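PDB 4PEY: Exo-beta-1,3-glucanase from Streptomyces sp. SirexAA-E, which hydrolyses laminarin and laminarioligosaccharides from the non-reducing end, as a secreted family 55 exo-beta-1,3-glucanase that yields glucose and laminaribiose. Local coordinates for residues V93-G98 and F108-E113; G102-N107 and L145-Y150. The protein carries 1 engineered substitution. All blocks are in the same frame, centred on the assembly; numbering follows the deposited sequence.

Contact 1 of 2, residues V93-G98 and F108-E113; sequences VTVDAG and FWRSAE. With BGC (beta-D-glucopyranose), chain C; BGC (beta-D-glucopyranose), chain B; BGC (beta-D-glucopyranose), chain D.
The guanidinium of Arg110 is the flat group that meets Val95. CG1 of Val95 comes at it obliquely, with CG1 of Val95 4.0 Å from NH1 of Arg110. At the guanidinium edge, in its plane, lies the carbonyl of Phe108. Arg110 grips it side-on: NE of Arg110 reaches O of Phe108 at 2.9 Å and NH2 reaches the same oxygen at 3.0 Å. The NH2 bond falls on a lone pair in the carbonyl plane, whereas NE approaches from above that plane. Two N-H groups on one oxygen fix the rotation of the guanidinium. NH1 bonds to O of Ile71, and Phe73 adds a cation-pi contact. The chain of Arg110 bends at chi3 (73°), and its CD lies 3.8 Å from CG2 of Val95. Further along, CG1 of Val93 meets CB of Ala112 at 4.2 Å.

Asp96 points away from the 108-113 segment and binds sugar. With CG anti to the backbone N (chi1 -158°), the carboxylate reaches the sugars with OD2 while OD1 stays near the backbone N-H of Ala97. OD2 of Asp96 accepts from O2 of the chain B glucose at 2.6 Å and from O2 of the chain C glucose at 2.9 Å. OD1 of Asp96 takes the N-H of Ala97 from above the carboxylate plane, and also that of Asp148. An alanine at Asp96 is likely to leave both sugar hydroxyls without this acceptor and the backbone N-H groups of Ala97 and Asp148 without their mate.

Val93, Val95, Arg110 and Ala112 are buried within the parallel beta-helix of this GH55 enzyme. Strand 87-94 carries Val93, and strand 110-113 carries Ala112. Ile77 of strand 75-79 touches both residues, and Phe134 of strand 134-135 also packs on Ala112.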
ATOM      1  N   VAL A  93      19.472   2.283   4.556  1.00 13.65           N
ATOM      2  CA  VAL A  93      18.419   2.893   3.756  1.00 14.42           C
ATOM      3  C   VAL A  93      17.485   3.559   4.766  1.00 13.50           C
ATOM      4  O   VAL A  93      16.709   2.894   5.459  1.00 14.23           O
ATOM      5  CB  VAL A  93      17.683   1.861   2.873  1.00 14.97           C
ATOM      6  CG1 VAL A  93      16.479   2.490   2.214  1.00 15.78           C
ATOM      7  CG2 VAL A  93      18.629   1.310   1.811  1.00 15.80           C
ATOM      8  N   THR A  94      17.608   4.876   4.872  1.00 13.64           N
ATOM      9  CA  THR A  94      17.044   5.627   5.987  1.00 14.47           C
ATOM     10  C   THR A  94      15.835   6.470   5.624  1.00 11.96           C
ATOM     11  O   THR A  94      15.881   7.232   4.656  1.00 13.45           O
ATOM     12  CB  THR A  94      18.114   6.563   6.580  1.00 14.84           C
ATOM     13  OG1 THR A  94      19.205   5.775   7.075  1.00 16.29           O
ATOM     14  CG2 THR A  94      17.543   7.440   7.707  1.00 15.72           C
ATOM     15  N   VAL A  95      14.762   6.343   6.402  1.00 12.96           N
ATOM     16  CA  VAL A  95      13.727   7.368   6.423  1.00 12.40           C
ATOM     17  C   VAL A  95      13.578   7.894   7.851  1.00 13.08           C
ATOM     18  O   VAL A  95      13.398   7.115   8.798  1.00 12.54           O
ATOM     19  CB  VAL A  95      12.365   6.848   5.904  1.00 12.63           C
ATOM     20  CG1 VAL A  95      11.297   7.928   6.023  1.00 13.73           C
ATOM     21  CG2 VAL A  95      12.475   6.387   4.453  1.00 12.94           C
ATOM     22  N   ASP A  96      13.678   9.212   8.003  1.00 14.72           N
ATOM     23  CA  ASP A  96      13.485   9.868   9.298  1.00 14.73           C
ATOM     24  C   ASP A  96      12.549  11.054   9.061  1.00 14.75           C
ATOM     25  O   ASP A  96      12.069  11.259   7.937  1.00 14.77           O
ATOM     26  CB  ASP A  96      14.825  10.302   9.915  1.00 16.89           C
ATOM     27  CG  ASP A  96      14.764  10.485  11.443  1.00 20.34           C
ATOM     28  OD1 ASP A  96      13.668  10.456  12.049  1.00 19.81           O
ATOM     29  OD2 ASP A  96      15.838  10.692  12.045  1.00 23.50           O
ATOM     30  N   ALA A  97      12.271  11.828  10.102  1.00 15.52           N
ATOM     31  CA  ALA A  97      11.244  12.855   9.999  1.00 14.95           C
ATOM     32  C   ALA A  97      11.739  14.267  10.328  1.00 16.26           C
ATOM     33  O   ALA A  97      10.968  15.106  10.795  1.00 18.12           O
ATOM     34  CB  ALA A  97      10.067  12.485  10.895  1.00 14.29           C
ATOM     35  N   GLY A  98      13.013  14.538  10.056  1.00 17.12           N
ATOM     36  CA  GLY A  98      13.589  15.842  10.354  1.00 17.71           C
ATOM     37  C   GLY A  98      12.848  17.002   9.702  1.00 17.35           C
ATOM     38  O   GLY A  98      12.675  18.059  10.311  1.00 19.54           O
ATOM     39  N   PHE A 108       5.250   9.641   3.187  1.00 11.14           N
ATOM     40  CA  PHE A 108       4.516   8.845   2.201  1.00 10.56           C
ATOM     41  C   PHE A 108       5.314   8.569   0.931  1.00 10.30           C
ATOM     42  O   PHE A 108       6.327   9.217   0.676  1.00 11.36           O
ATOM     43  CB  PHE A 108       3.240   9.564   1.737  1.00 11.24           C
ATOM     44  CG  PHE A 108       2.343  10.071   2.838  1.00 10.68           C
ATOM     45  CD1 PHE A 108       1.999   9.272   3.922  1.00 12.09           C
ATOM     46  CD2 PHE A 108       1.802  11.351   2.753  1.00 11.77           C
ATOM     47  CE1 PHE A 108       1.143   9.755   4.911  1.00 12.13           C
ATOM     48  CE2 PHE A 108       0.938  11.836   3.726  1.00 11.41           C
ATOM     49  CZ  PHE A 108       0.608  11.037   4.810  1.00 11.87           C
ATOM     50  N   TRP A 109       4.791   7.647   0.118  1.00 10.49           N
ATOM     51  CA  TRP A 109       5.135   7.485  -1.303  1.00 10.98           C
ATOM     52  C   TRP A 109       6.630   7.280  -1.535  1.00 11.17           C
ATOM     53  O   TRP A 109       7.291   8.083  -2.195  1.00 12.41           O
ATOM     54  CB  TRP A 109       4.624   8.687  -2.141  1.00 11.32           C
ATOM     55  CG  TRP A 109       3.120   8.899  -2.041  1.00 10.98           C
ATOM     56  CD1 TRP A 109       2.139   7.977  -2.294  1.00 11.40           C
ATOM     57  CD2 TRP A 109       2.441  10.104  -1.646  1.00 10.47           C
ATOM     58  NE1 TRP A 109       0.896   8.532  -2.077  1.00 11.20           N
ATOM     59  CE2 TRP A 109       1.056   9.836  -1.677  1.00 10.70           C
ATOM     60  CE3 TRP A 109       2.869  11.385  -1.275  1.00 11.31           C
ATOM     61  CZ2 TRP A 109       0.100  10.791  -1.329  1.00 11.68           C
ATOM     62  CZ3 TRP A 109       1.921  12.332  -0.926  1.00 11.84           C
ATOM     63  CH2 TRP A 109       0.549  12.033  -0.957  1.00 11.61           C
ATOM     64  N   ARG A 110       7.158   6.184  -1.004  1.00 10.71           N
ATOM     65  CA  ARG A 110       8.552   5.824  -1.247  1.00  9.60           C
ATOM     66  C   ARG A 110       8.675   4.319  -1.049  1.00 11.13           C
ATOM     67  O   ARG A 110       7.733   3.690  -0.577  1.00 12.25           O
ATOM     68  CB  ARG A 110       9.495   6.611  -0.322  1.00 10.38           C
ATOM     69  CG  ARG A 110       9.311   6.341   1.179  1.00 11.30           C
ATOM     70  CD  ARG A 110       9.840   7.509   2.014  1.00 11.92           C
ATOM     71  NE  ARG A 110       8.942   8.658   1.919  1.00 12.63           N
ATOM     72  CZ  ARG A 110       9.226   9.888   2.341  1.00 11.51           C
ATOM     73  NH1 ARG A 110      10.423  10.165   2.868  1.00 12.84           N
ATOM     74  NH2 ARG A 110       8.319  10.850   2.210  1.00 11.80           N
ATOM     75  N   SER A 111       9.800   3.719  -1.423  1.00 11.17           N
ATOM     76  CA  SER A 111       9.899   2.265  -1.294  1.00 10.77           C
ATOM     77  C   SER A 111      11.323   1.748  -1.250  1.00 11.24           C
ATOM     78  O   SER A 111      12.234   2.370  -1.793  1.00 12.02           O
ATOM     79  CB  SER A 111       9.161   1.580  -2.452  1.00 11.18           C
ATOM     80  OG  SER A 111       9.769   1.901  -3.693  1.00 12.98           O
ATOM     81  N   ALA A 112      11.488   0.588  -0.613  1.00  9.60           N
ATOM     82  CA  ALA A 112      12.759  -0.147  -0.592  1.00 10.08           C
ATOM     83  C   ALA A 112      12.492  -1.597  -0.936  1.00 10.76           C
ATOM     84  O   ALA A 112      11.550  -2.187  -0.409  1.00 11.94           O
ATOM     85  CB  ALA A 112      13.434  -0.050   0.776  1.00 12.16           C
ATOM     86  N   GLU A 113      13.314  -2.171  -1.809  1.00 11.30           N
ATOM     87  CA  GLU A 113      13.137  -3.563  -2.215  1.00 11.32           C
ATOM     88  C   GLU A 113      14.450  -4.253  -2.598  1.00 11.29           C
ATOM     89  O   GLU A 113      15.324  -3.655  -3.216  1.00 11.92           O
ATOM     90  CB  GLU A 113      12.144  -3.635  -3.389  1.00 11.50           C
ATOM     91  CG  GLU A 113      11.790  -5.039  -3.874  1.00 12.66           C
ATOM     92  CD  GLU A 113      10.618  -5.044  -4.844  1.00 12.06           C
ATOM     93  OE1 GLU A 113      10.467  -4.071  -5.627  1.00 13.28           O
ATOM     94  OE2 GLU A 113       9.834  -6.020  -4.825  1.00 14.82           O
TER
HETATM   95  C2  BGC C   1      16.347  14.332  12.469  1.00 21.32           C
HETATM   96  C3  BGC C   1      17.612  14.513  11.641  1.00 21.32           C
HETATM   97  C4  BGC C   1      17.574  15.814  10.840  1.00 21.32           C
HETATM   98  C5  BGC C   1      17.185  16.993  11.727  1.00 21.32           C
HETATM   99  C6  BGC C   1      17.063  18.284  10.907  1.00 21.32           C
HETATM  100  C1  BGC C   1      15.988  15.586  13.254  1.00 21.32           C
HETATM  101  O1  BGC C   1      14.696  15.384  13.804  1.00 21.32           O
HETATM  102  O2  BGC C   1      16.527  13.239  13.350  1.00 21.32           O
HETATM  103  O3  BGC C   1      17.727  13.402  10.776  1.00 21.32           O
HETATM  104  O4  BGC C   1      18.844  16.048  10.264  1.00 21.32           O
HETATM  105  O5  BGC C   1      15.967  16.723  12.402  1.00 21.32           O
HETATM  106  O6  BGC C   1      16.151  18.116   9.833  1.00 21.32           O
HETATM  107  C2  BGC B   2      18.961  11.368  10.246  0.83 26.41           C
HETATM  108  C3  BGC B   2      20.338  10.794   9.953  0.83 25.05           C
HETATM  109  C4  BGC B   2      21.032  11.638   8.891  0.83 27.47           C
HETATM  110  C5  BGC B   2      21.018  13.117   9.268  0.83 28.19           C
HETATM  111  C6  BGC B   2      21.571  13.955   8.118  0.83 31.90           C
HETATM  112  C1  BGC B   2      19.108  12.831  10.648  0.83 28.91           C
HETATM  113  O2  BGC B   2      18.332  10.624  11.269  0.83 26.25           O
HETATM  114  O3  BGC B   2      20.202   9.469   9.489  0.83 26.97           O
HETATM  115  O4  BGC B   2      22.361  11.197   8.722  0.83 28.49           O
HETATM  116  O5  BGC B   2      19.705  13.545   9.582  0.83 30.05           O
HETATM  117  O6  BGC B   2      21.582  15.315   8.488  0.83 47.52           O
HETATM  118  C2  BGC D   3      19.695   7.392  10.748  0.93 27.31           C
HETATM  119  C3  BGC D   3      20.338   6.362  11.670  0.93 26.38           C
HETATM  120  C4  BGC D   3      21.743   5.990  11.193  0.93 26.01           C
HETATM  121  C5  BGC D   3      22.564   7.240  10.891  0.93 29.62           C
HETATM  122  C6  BGC D   3      23.893   6.891  10.231  0.93 32.44           C
HETATM  123  C1  BGC D   3      20.645   8.568  10.558  0.93 29.29           C
HETATM  124  O2  BGC D   3      18.464   7.840  11.291  0.93 24.12           O
HETATM  125  O3  BGC D   3      19.519   5.220  11.721  0.93 23.98           O
HETATM  126  O4  BGC D   3      22.404   5.232  12.187  0.93 28.07           O
HETATM  127  O5  BGC D   3      21.859   8.094  10.017  0.93 27.17           O
HETATM  128  O6  BGC D   3      24.795   7.966  10.365  0.93 34.15           O

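Contact 2 of 2, residues G102-N107 and L145-Y150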
ATOM      1  N   GLY A 102      10.200  15.813  13.441  1.00 17.21           N
ATOM      2  CA  GLY A 102      10.074  14.586  14.207  1.00 16.42           C
ATOM      3  C   GLY A 102       8.744  13.875  14.061  1.00 16.41           C
ATOM      4  O   GLY A 102       8.563  12.775  14.590  1.00 17.01           O
ATOM      5  N   ASN A 103       7.813  14.500  13.343  1.00 16.26           N
ATOM      6  CA  ASN A 103       6.497  13.925  13.071  1.00 15.64           C
ATOM      7  C   ASN A 103       6.593  13.125  11.773  1.00 14.76           C
ATOM      8  O   ASN A 103       6.834  13.704  10.723  1.00 14.10           O
ATOM      9  CB  ASN A 103       5.455  15.051  12.969  1.00 16.16           C
ATOM     10  CG  ASN A 103       4.032  14.549  12.734  1.00 16.86           C
ATOM     11  OD1 ASN A 103       3.813  13.468  12.191  1.00 16.82           O
ATOM     12  ND2 ASN A 103       3.053  15.364  13.124  1.00 21.04           N
ATOM     13  N   ALA A 104       6.422  11.806  11.846  1.00 14.39           N
ATOM     14  CA  ALA A 104       6.583  10.937  10.670  1.00 13.02           C
ATOM     15  C   ALA A 104       5.278  10.648   9.916  1.00 12.68           C
ATOM     16  O   ALA A 104       5.279   9.848   8.970  1.00 12.66           O
ATOM     17  CB  ALA A 104       7.236   9.610  11.082  1.00 13.04           C
ATOM     18  N   THR A 105       4.179  11.299  10.301  1.00 13.68           N
ATOM     19  CA  THR A 105       2.872  10.963   9.732  1.00 12.40           C
ATOM     20  C   THR A 105       2.610  11.510   8.327  1.00 12.79           C
ATOM     21  O   THR A 105       1.512  11.320   7.794  1.00 13.78           O
ATOM     22  CB  THR A 105       1.697  11.435  10.636  1.00 14.54           C
ATOM     23  OG1 THR A 105       1.715  12.864  10.773  1.00 16.19           O
ATOM     24  CG2 THR A 105       1.764  10.768  12.003  1.00 14.41           C
ATOM     25  N   GLN A 106       3.590  12.175   7.719  1.00 13.14           N
ATOM     26  CA  GLN A 106       3.455  12.521   6.301  1.00 11.65           C
ATOM     27  C   GLN A 106       4.594  11.919   5.465  1.00 11.67           C
ATOM     28  O   GLN A 106       4.848  12.355   4.340  1.00 13.08           O
ATOM     29  CB  GLN A 106       3.359  14.049   6.121  1.00 12.65           C
ATOM     30  CG  GLN A 106       2.087  14.579   6.799  1.00 13.21           C
ATOM     31  CD  GLN A 106       1.805  16.058   6.622  1.00 14.52           C
ATOM     32  OE1 GLN A 106       2.399  16.739   5.782  1.00 17.48           O
ATOM     33  NE2 GLN A 106       0.863  16.560   7.415  1.00 15.86           N
ATOM     34  N   ASN A 107       5.248  10.889   5.999  1.00 11.17           N
ATOM     35  CA  ASN A 107       6.331  10.221   5.271  1.00 11.48           C
ATOM     36  C   ASN A 107       5.763   9.158   4.321  1.00 11.21           C
ATOM     37  O   ASN A 107       5.800   7.949   4.612  1.00 12.03           O
ATOM     38  CB  ASN A 107       7.346   9.608   6.247  1.00 12.05           C
ATOM     39  CG  ASN A 107       8.308  10.652   6.824  1.00 11.50           C
ATOM     40  OD1 ASN A 107       8.270  11.821   6.434  1.00 13.10           O
ATOM     41  ND2 ASN A 107       9.174  10.232   7.756  1.00 12.94           N
ATOM     42  N   LEU A 145      11.355   1.404  13.407  1.00 11.30           N
ATOM     43  CA  LEU A 145      10.305   1.974  12.568  1.00 11.92           C
ATOM     44  C   LEU A 145       9.866   3.366  13.016  1.00 12.83           C
ATOM     45  O   LEU A 145       8.964   3.960  12.420  1.00 13.36           O
ATOM     46  CB  LEU A 145       9.086   1.046  12.545  1.00 13.56           C
ATOM     47  CG  LEU A 145       9.376  -0.404  12.149  1.00 13.22           C
ATOM     48  CD1 LEU A 145       8.081  -1.219  12.165  1.00 12.63           C
ATOM     49  CD2 LEU A 145      10.034  -0.455  10.775  1.00 15.36           C
ATOM     50  N   ALA A 146      10.508   3.892  14.053  1.00 13.31           N
ATOM     51  CA  ALA A 146      10.076   5.160  14.638  1.00 14.97           C
ATOM     52  C   ALA A 146      11.048   6.292  14.312  1.00 13.98           C
ATOM     53  O   ALA A 146      12.248   6.064  14.181  1.00 14.68           O
ATOM     54  CB  ALA A 146       9.917   5.015  16.160  1.00 15.71           C
ATOM     55  N   PRO A 147      10.532   7.521  14.182  1.00 14.69           N
ATOM     56  CA  PRO A 147      11.434   8.649  13.938  1.00 15.60           C
ATOM     57  C   PRO A 147      12.315   8.900  15.154  1.00 17.73           C
ATOM     58  O   PRO A 147      11.950   8.505  16.267  1.00 17.17           O
ATOM     59  CB  PRO A 147      10.473   9.820  13.691  1.00 17.11           C
ATOM     60  CG  PRO A 147       9.226   9.440  14.433  1.00 16.56           C
ATOM     61  CD  PRO A 147       9.122   7.943  14.266  1.00 15.53           C
ATOM     62  N   ASP A 148      13.467   9.527  14.939  1.00 18.57           N
ATOM     63  CA  ASP A 148      14.321   9.915  16.048  1.00 19.91           C
ATOM     64  C   ASP A 148      13.519  10.845  16.947  1.00 21.25           C
ATOM     65  O   ASP A 148      12.982  11.851  16.479  1.00 21.96           O
ATOM     66  CB  ASP A 148      15.593  10.593  15.538  1.00 22.38           C
ATOM     67  CG  ASP A 148      16.659  10.715  16.601  1.00 29.23           C
ATOM     68  OD1 ASP A 148      16.499  10.128  17.691  1.00 31.71           O
ATOM     69  OD2 ASP A 148      17.671  11.392  16.335  1.00 32.61           O
ATOM     70  N   GLY A 149      13.410  10.487  18.223  1.00 21.02           N
ATOM     71  CA  GLY A 149      12.622  11.256  19.168  1.00 20.96           C
ATOM     72  C   GLY A 149      11.296  10.599  19.514  1.00 21.65           C
ATOM     73  O   GLY A 149      10.591  11.052  20.413  1.00 22.35           O
ATOM     74  N   TYR A 150      10.956   9.543  18.777  1.00 21.02           N
ATOM     75  CA  TYR A 150       9.747   8.741  19.005  1.00 19.67           C
ATOM     76  C   TYR A 150       8.449   9.527  18.833  1.00 19.17           C
ATOM     77  O   TYR A 150       7.470   9.291  19.544  1.00 20.73           O
ATOM     78  CB  TYR A 150       9.780   8.098  20.395  1.00 21.34           C
ATOM     79  CG  TYR A 150      11.029   7.279  20.659  1.00 25.71           C
ATOM     80  CD1 TYR A 150      11.937   7.656  21.641  1.00 28.25           C
ATOM     81  CD2 TYR A 150      11.309   6.143  19.909  1.00 26.29           C
ATOM     82  CE1 TYR A 150      13.078   6.910  21.879  1.00 29.46           C
ATOM     83  CE2 TYR A 150      12.449   5.395  20.137  1.00 26.71           C
ATOM     84  CZ  TYR A 150      13.330   5.782  21.122  1.00 29.88           C
ATOM     85  OH  TYR A 150      14.467   5.036  21.353  1.00 32.18           O
TER
HETATM   86  O   HOH W   1      10.333  12.179  16.586  1.00 20.03           O
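Pro147, the first residue of a type II beta turn that runs to Tyr150, packs against the 102-107 loop of a parallel beta-helix. Both loops carry glycan-binding residues. Tyr150 is a substrate-binding residue, Thr105 and Gln106 touch bound glucose, and Asp148 belongs to a second glycan pocket.

Pro147 makes the direct contacts. CG of its ring lies 3.9 Å from CB of Ala104. The same CG comes within 3.4 Å of O of Gly102, and CB of Pro147 is also close to that oxygen. CG of Pro147 thus meets both a methyl group and a backbone carbonyl. The turn is closed by N of Tyr150, which donates to O of Pro147 at 2.9 Å. Gly102 and Gly149 have positive phi angles at which a side chain would collide with the carbonyl oxygen of the residue before, which suits glycine.

The other loop is shaped by an Asx turn. OD1 of Asn103 accepts from N of Thr105 at 2.9 Å, in the carbonyl plane. It also accepts from OG1 of Thr105 at 2.6 Å, with that hydroxyl tilted from the plane. With CG of Asn103 anti to its backbone N (chi1 -178°), OD1 reaches forward to Thr105, and two donors hold the amide oxygen.

A water bridges the two backbones. It donates to O of Gly102 and to O of Asp148, each water-to-oxygen distance being 2.7 Å.

The two contacts have centres 11 Å apart and lie on the same side of the chain's centre. Their segments alternate along the chain: 93-98, 102-107, 108-113, then 145-150. The loop after strand 87-94 runs through 102-107 of contact 2 before strand 110-113 returns to contact 1. They also touch directly. O of Ala97 and N of Gly102 are probably hydrogen-bonded, at 2.8 Å, and OD1 of Asp96 packs on CA of Pro147. Contact 1 lies where strands 87-94 and 110-113 meet the loop between them; contact 2 lies between loops. Together they link a glycan site around Asp96 and Asp148 to the separate glycan pocket that includes Thr105, Gln106 and Phe108.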